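Local coordinates for phosphodiesterase (Trypanosoma brucei brucei, PDB 5H2Q), which belongs to the phosphodiesterase family of the HD clan, a helical fold that here holds zinc, magnesium and the ligand LLI, at residues S58-P61 with Q62-C66; A191-S194 with M195-V199. All blocks are in the same frame, centred on the assembly; numbering follows the deposited sequence.

Contact 1: residues S58-P61 with Q62-C66; sequences SGLP and QKFGC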
ATOM      1  N   SER A  58     -18.556  -3.457  -0.144  1.00 18.14           N
ATOM      2  CA  SER A  58     -18.186  -4.670  -0.876  1.00 17.97           C
ATOM      3  C   SER A  58     -18.949  -5.886  -0.392  1.00 20.88           C
ATOM      4  O   SER A  58     -19.191  -6.784  -1.192  1.00 22.16           O
ATOM      5  CB  SER A  58     -16.687  -4.943  -0.777  1.00 18.62           C
ATOM      6  OG  SER A  58     -16.251  -5.372   0.503  1.00 19.09           O
ATOM      7  N   GLY A  59     -19.294  -5.912   0.896  1.00 16.00           N
ATOM      8  CA  GLY A  59     -19.931  -7.067   1.510  1.00 14.61           C
ATOM      9  C   GLY A  59     -18.917  -8.088   1.994  1.00 16.18           C
ATOM     10  O   GLY A  59     -19.297  -9.115   2.569  1.00 15.90           O
ATOM     11  N   LEU A  60     -17.601  -7.832   1.778  1.00 11.68           N
ATOM     12  CA  LEU A  60     -16.567  -8.765   2.202  1.00 11.07           C
ATOM     13  C   LEU A  60     -16.487  -8.949   3.735  1.00 14.34           C
ATOM     14  O   LEU A  60     -16.491 -10.083   4.187  1.00 13.90           O
ATOM     15  CB  LEU A  60     -15.186  -8.394   1.623  1.00 12.16           C
ATOM     16  CG  LEU A  60     -15.024  -8.592   0.118  1.00 15.21           C
ATOM     17  CD1 LEU A  60     -13.740  -7.889  -0.401  1.00 15.90           C
ATOM     18  CD2 LEU A  60     -15.010 -10.088  -0.238  1.00 13.67           C
ATOM     19  N   PRO A  61     -16.325  -7.895   4.558  1.00 12.27           N
ATOM     20  CA  PRO A  61     -16.204  -8.138   6.017  1.00 11.52           C
ATOM     21  C   PRO A  61     -17.368  -8.972   6.578  1.00 16.85           C
ATOM     22  O   PRO A  61     -17.147  -9.915   7.329  1.00 15.87           O
ATOM     23  CB  PRO A  61     -16.190  -6.729   6.637  1.00 13.88           C
ATOM     24  CG  PRO A  61     -15.960  -5.788   5.525  1.00 18.44           C
ATOM     25  CD  PRO A  61     -16.235  -6.465   4.225  1.00 14.54           C
ATOM     26  N   GLN A  62     -18.596  -8.653   6.143  1.00 14.87           N
ATOM     27  CA  GLN A  62     -19.843  -9.322   6.555  1.00 14.73           C
ATOM     28  C   GLN A  62     -19.796 -10.822   6.265  1.00 18.81           C
ATOM     29  O   GLN A  62     -20.136 -11.637   7.128  1.00 17.38           O
ATOM     30  CB  GLN A  62     -21.052  -8.686   5.864  1.00 15.96           C
ATOM     31  CG  GLN A  62     -21.266  -7.179   6.147  1.00 23.00           C
ATOM     32  CD  GLN A  62     -20.621  -6.275   5.116  1.00 27.54           C
ATOM     33  OE1 GLN A  62     -19.490  -6.500   4.694  1.00 22.78           O
ATOM     34  NE2 GLN A  62     -21.282  -5.178   4.750  1.00 17.89           N
ATOM     35  N   LYS A  63     -19.291 -11.189   5.065  1.00 16.45           N
ATOM     36  CA  LYS A  63     -19.142 -12.584   4.643  1.00 16.80           C
ATOM     37  C   LYS A  63     -18.165 -13.354   5.515  1.00 19.68           C
ATOM     38  O   LYS A  63     -18.278 -14.581   5.593  1.00 20.80           O
ATOM     39  CB  LYS A  63     -18.645 -12.661   3.195  1.00 19.26           C
ATOM     40  CG  LYS A  63     -19.677 -12.278   2.186  1.00 15.71           C
ATOM     41  CD  LYS A  63     -19.079 -12.258   0.757  1.00 16.39           C
ATOM     42  CE  LYS A  63     -20.154 -11.760  -0.169  1.00 23.25           C
ATOM     43  NZ  LYS A  63     -19.698 -11.594  -1.576  1.00 14.92           N
ATOM     44  N   PHE A  64     -17.203 -12.654   6.151  1.00 14.56           N
ATOM     45  CA  PHE A  64     -16.200 -13.312   6.979  1.00 14.73           C
ATOM     46  C   PHE A  64     -16.395 -13.057   8.475  1.00 18.67           C
ATOM     47  O   PHE A  64     -15.499 -13.346   9.257  1.00 19.11           O
ATOM     48  CB  PHE A  64     -14.766 -12.997   6.506  1.00 15.47           C
ATOM     49  CG  PHE A  64     -14.612 -13.510   5.089  1.00 16.39           C
ATOM     50  CD1 PHE A  64     -14.658 -14.881   4.817  1.00 19.04           C
ATOM     51  CD2 PHE A  64     -14.534 -12.625   4.015  1.00 16.64           C
ATOM     52  CE1 PHE A  64     -14.594 -15.351   3.497  1.00 19.28           C
ATOM     53  CE2 PHE A  64     -14.480 -13.100   2.696  1.00 19.34           C
ATOM     54  CZ  PHE A  64     -14.540 -14.460   2.448  1.00 18.24           C
ATOM     55  N   GLY A  65     -17.607 -12.658   8.848  1.00 16.35           N
ATOM     56  CA  GLY A  65     -17.985 -12.502  10.253  1.00 16.99           C
ATOM     57  C   GLY A  65     -17.308 -11.359  10.964  1.00 19.16           C
ATOM     58  O   GLY A  65     -17.178 -11.377  12.197  1.00 17.40           O
ATOM     59  N   CYS A  66     -16.849 -10.366  10.186  1.00 15.52           N
ATOM     60  CA  CYS A  66     -16.255  -9.151  10.727  1.00 15.66           C
ATOM     61  C   CYS A  66     -17.372  -8.129  10.839  1.00 19.34           C
ATOM     62  O   CYS A  66     -17.878  -7.647   9.815  1.00 18.55           O
ATOM     63  CB  CYS A  66     -15.127  -8.640   9.830  1.00 15.60           C
ATOM     64  SG  CYS A  66     -14.412  -7.080  10.399  1.00 18.04           S
TER
HETATM   65  O   HOH W   1     -18.250  -9.226  -1.603  1.00 21.20           O
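A Schellman motif closes the short helix 60-63, and its key acceptor is Pro61 O, which takes Cys66 N at 2.9 Å and Phe64 N at 3.0 Å. The two donors come from opposite faces of the carbonyl plane, neither on a lone pair, so the oxygen is gripped from both sides. Gly65, with positive phi, is the C-prime residue; its N bonds to Gln62 O at 3.2 Å. Behind this turn Pro61 CB lies 3.9 Å from Cys66 CB, and both side chains rest on Leu71 of helix 68-80. The other end of this single turn of helix has Gly59 as N-cap, entered through an ST turn in which Ser58 OG accepts from Leu60 N. Gly59 O in turn receives Lys63 N at 3.2 Å. The Gln62 chain, turned about its CB-CG bond (chi2 93°), folds back beside the Pro61 ring and sets OE1 3.2 Å from Gly59 C, while NE2 bonds to Leu56 O in the preceding helix. Extended beyond CG, Lys63 passes Gly59 O, with CG 3.2 Å from that oxygen; its NZ pairs with Glu115 and also gives a hydrogen bond to a water that donates to Ser58 O. On the inner side Leu60 CD2 meets Phe64 CE2 at 4.2 Å, these two side chains packing on helix 115-127.

Contact 2: residues A191-S194 with M195-V199; sequences AFRS and MIDCV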
ATOM      1  N   ALA A 191      -5.401 -16.199   6.538  1.00 16.25           N
ATOM      2  CA  ALA A 191      -5.498 -14.738   6.660  1.00 15.96           C
ATOM      3  C   ALA A 191      -4.230 -14.128   7.253  1.00 17.57           C
ATOM      4  O   ALA A 191      -3.655 -13.228   6.637  1.00 15.81           O
ATOM      5  CB  ALA A 191      -6.724 -14.342   7.457  1.00 17.17           C
ATOM      6  N   PHE A 192      -3.742 -14.658   8.393  1.00 13.33           N
ATOM      7  CA  PHE A 192      -2.511 -14.123   8.987  1.00 12.77           C
ATOM      8  C   PHE A 192      -1.303 -14.377   8.123  1.00 17.12           C
ATOM      9  O   PHE A 192      -0.478 -13.470   7.942  1.00 14.67           O
ATOM     10  CB  PHE A 192      -2.294 -14.700  10.394  1.00 14.52           C
ATOM     11  CG  PHE A 192      -3.152 -13.991  11.406  1.00 13.87           C
ATOM     12  CD1 PHE A 192      -2.681 -12.864  12.075  1.00 15.76           C
ATOM     13  CD2 PHE A 192      -4.433 -14.449  11.702  1.00 16.05           C
ATOM     14  CE1 PHE A 192      -3.491 -12.179  12.983  1.00 17.22           C
ATOM     15  CE2 PHE A 192      -5.239 -13.774  12.634  1.00 18.38           C
ATOM     16  CZ  PHE A 192      -4.757 -12.652  13.277  1.00 15.93           C
ATOM     17  N   ARG A 193      -1.184 -15.611   7.583  1.00 14.90           N
ATOM     18  CA  ARG A 193      -0.020 -15.964   6.756  1.00 14.25           C
ATOM     19  C   ARG A 193       0.068 -15.100   5.497  1.00 14.35           C
ATOM     20  O   ARG A 193       1.127 -14.553   5.216  1.00 14.95           O
ATOM     21  CB  ARG A 193       0.001 -17.460   6.400  1.00 15.91           C
ATOM     22  CG  ARG A 193       1.278 -17.882   5.632  1.00 27.54           C
ATOM     23  CD  ARG A 193       1.321 -19.315   5.113  1.00 41.77           C
ATOM     24  NE  ARG A 193       0.090 -20.076   5.339  1.00 56.56           N
ATOM     25  CZ  ARG A 193      -0.899 -20.207   4.457  1.00 67.25           C
ATOM     26  NH1 ARG A 193      -0.831 -19.604   3.275  1.00 54.87           N
ATOM     27  NH2 ARG A 193      -1.969 -20.925   4.758  1.00 47.40           N
ATOM     28  N   SER A 194      -1.055 -14.987   4.747  1.00 13.09           N
ATOM     29  CA  SER A 194      -1.122 -14.181   3.529  1.00 13.68           C
ATOM     30  C   SER A 194      -0.847 -12.715   3.801  1.00 15.97           C
ATOM     31  O   SER A 194      -0.113 -12.108   3.025  1.00 14.91           O
ATOM     32  CB  SER A 194      -2.478 -14.349   2.840  1.00 18.74           C
ATOM     33  OG  SER A 194      -2.547 -15.650   2.282  1.00 32.86           O
ATOM     34  N   MET A 195      -1.391 -12.158   4.919  1.00 12.17           N
ATOM     35  CA  MET A 195      -1.163 -10.741   5.266  1.00 10.83           C
ATOM     36  C   MET A 195       0.339 -10.488   5.481  1.00 15.16           C
ATOM     37  O   MET A 195       0.915  -9.575   4.888  1.00 14.85           O
ATOM     38  CB  MET A 195      -1.964 -10.356   6.528  1.00 11.74           C
ATOM     39  CG  MET A 195      -1.584  -8.994   7.087  1.00 14.18           C
ATOM     40  SD  MET A 195      -2.382  -8.737   8.682  1.00 17.00           S
ATOM     41  CE  MET A 195      -1.288  -9.728   9.756  1.00 15.15           C
ATOM     42  N   ILE A 196       0.960 -11.318   6.318  1.00 12.28           N
ATOM     43  CA  ILE A 196       2.375 -11.214   6.656  1.00 11.52           C
ATOM     44  C   ILE A 196       3.239 -11.373   5.401  1.00 15.92           C
ATOM     45  O   ILE A 196       4.071 -10.492   5.143  1.00 15.98           O
ATOM     46  CB  ILE A 196       2.714 -12.196   7.832  1.00 13.75           C
ATOM     47  CG1 ILE A 196       2.062 -11.656   9.147  1.00 14.18           C
ATOM     48  CG2 ILE A 196       4.251 -12.377   8.001  1.00 14.80           C
ATOM     49  CD1 ILE A 196       1.898 -12.719  10.278  1.00 16.91           C
ATOM     50  N   ASP A 197       2.966 -12.393   4.546  1.00 13.35           N
ATOM     51  CA  ASP A 197       3.751 -12.565   3.315  1.00 13.77           C
ATOM     52  C   ASP A 197       3.601 -11.379   2.364  1.00 15.78           C
ATOM     53  O   ASP A 197       4.598 -10.921   1.814  1.00 11.91           O
ATOM     54  CB  ASP A 197       3.437 -13.899   2.623  1.00 16.81           C
ATOM     55  CG  ASP A 197       4.026 -15.140   3.309  1.00 23.72           C
ATOM     56  OD1 ASP A 197       4.961 -14.991   4.131  1.00 25.15           O
ATOM     57  OD2 ASP A 197       3.578 -16.252   2.997  1.00 28.68           O
ATOM     58  N   CYS A 198       2.382 -10.799   2.277  1.00 13.35           N
ATOM     59  CA  CYS A 198       2.124  -9.627   1.457  1.00 13.91           C
ATOM     60  C   CYS A 198       2.905  -8.429   1.944  1.00 15.27           C
ATOM     61  O   CYS A 198       3.465  -7.701   1.116  1.00 14.55           O
ATOM     62  CB  CYS A 198       0.640  -9.313   1.424  1.00 13.68           C
ATOM     63  SG  CYS A 198      -0.292 -10.405   0.351  1.00 15.59           S
ATOM     64  N   VAL A 199       2.911  -8.211   3.273  1.00 12.56           N
ATOM     65  CA  VAL A 199       3.662  -7.079   3.844  1.00 11.48           C
ATOM     66  C   VAL A 199       5.162  -7.273   3.604  1.00 15.55           C
ATOM     67  O   VAL A 199       5.842  -6.331   3.177  1.00 15.56           O
ATOM     68  CB  VAL A 199       3.322  -6.812   5.325  1.00 13.69           C
ATOM     69  CG1 VAL A 199       4.202  -5.692   5.915  1.00 13.20           C
ATOM     70  CG2 VAL A 199       1.835  -6.484   5.469  1.00 13.73           C
TER
HETATM   71  O   HOH W   2       1.301 -17.512   2.293  1.00 34.92           O
HETATM   72  O   HOH W   3       3.390 -15.561   6.423  1.00 43.55           O
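Met195 and Ser194, with Phe192 one turn back from the methionine, carry most of this contact, a regular alpha-helical stretch within helix 185-200 of the phosphodiesterase fold. Met195 N bonds to Ala191 O at 3.0 Å, and its CB lies 3.3 Å from the same oxygen. CG stands opposite the backbone N (chi1 170°), and the turn about the last bond (chi3 79°) brings the methyl CE to Phe192 CD1 at 4.1 Å. The two chains run alongside each other in a common direction, and both reach Leu172 of helix 159-172; Phe192 also makes an edge-to-face contact with Phe180. Ser194 serves the helix through its carbonyl, which accepts Cys198 N at 2.9 Å, while its hydroxyl bonds to Gln231 OE1 of helix 227-242. Ile196 lays its CG1-CD1 arm against Phe192 O, CG1 at 3.3 Å. Asp197 N bonds to Arg193 O, but the charged ends of the two residues do not meet: Arg193 NH1 and Asp197 OD2 stand 5.5 Å apart, their flat groups turned 50° from each other. A water in the plane of the guanidinium, at its edge, spans the gap, accepting from Arg193 NH1 and donating to Asp197 OD2 at 2.7 Å.

Contact 1 sits toward the periphery, its centre about 21 Å from the centre of the chain, whereas contact 2 lies deeper, at about 13 Å. Their nearest atoms are about 8 Å apart, yet both pack on helix 115-127, and Phe64 and Ala191 both reach Leu183. Contact 1 is a helix of a single turn, taken in from N-cap to C-cap, where the Schellman bonds end the helix and Gly59 and Gly65 hold positive phi; contact 2 is helix interior with an unbroken i to i+4 pattern. Charged groups are joined directly in contact 1, through water in contact 2. The Cys198 side chain is about 11 Å from both zinc and magnesium, and Val199 touches the zinc ligand His128.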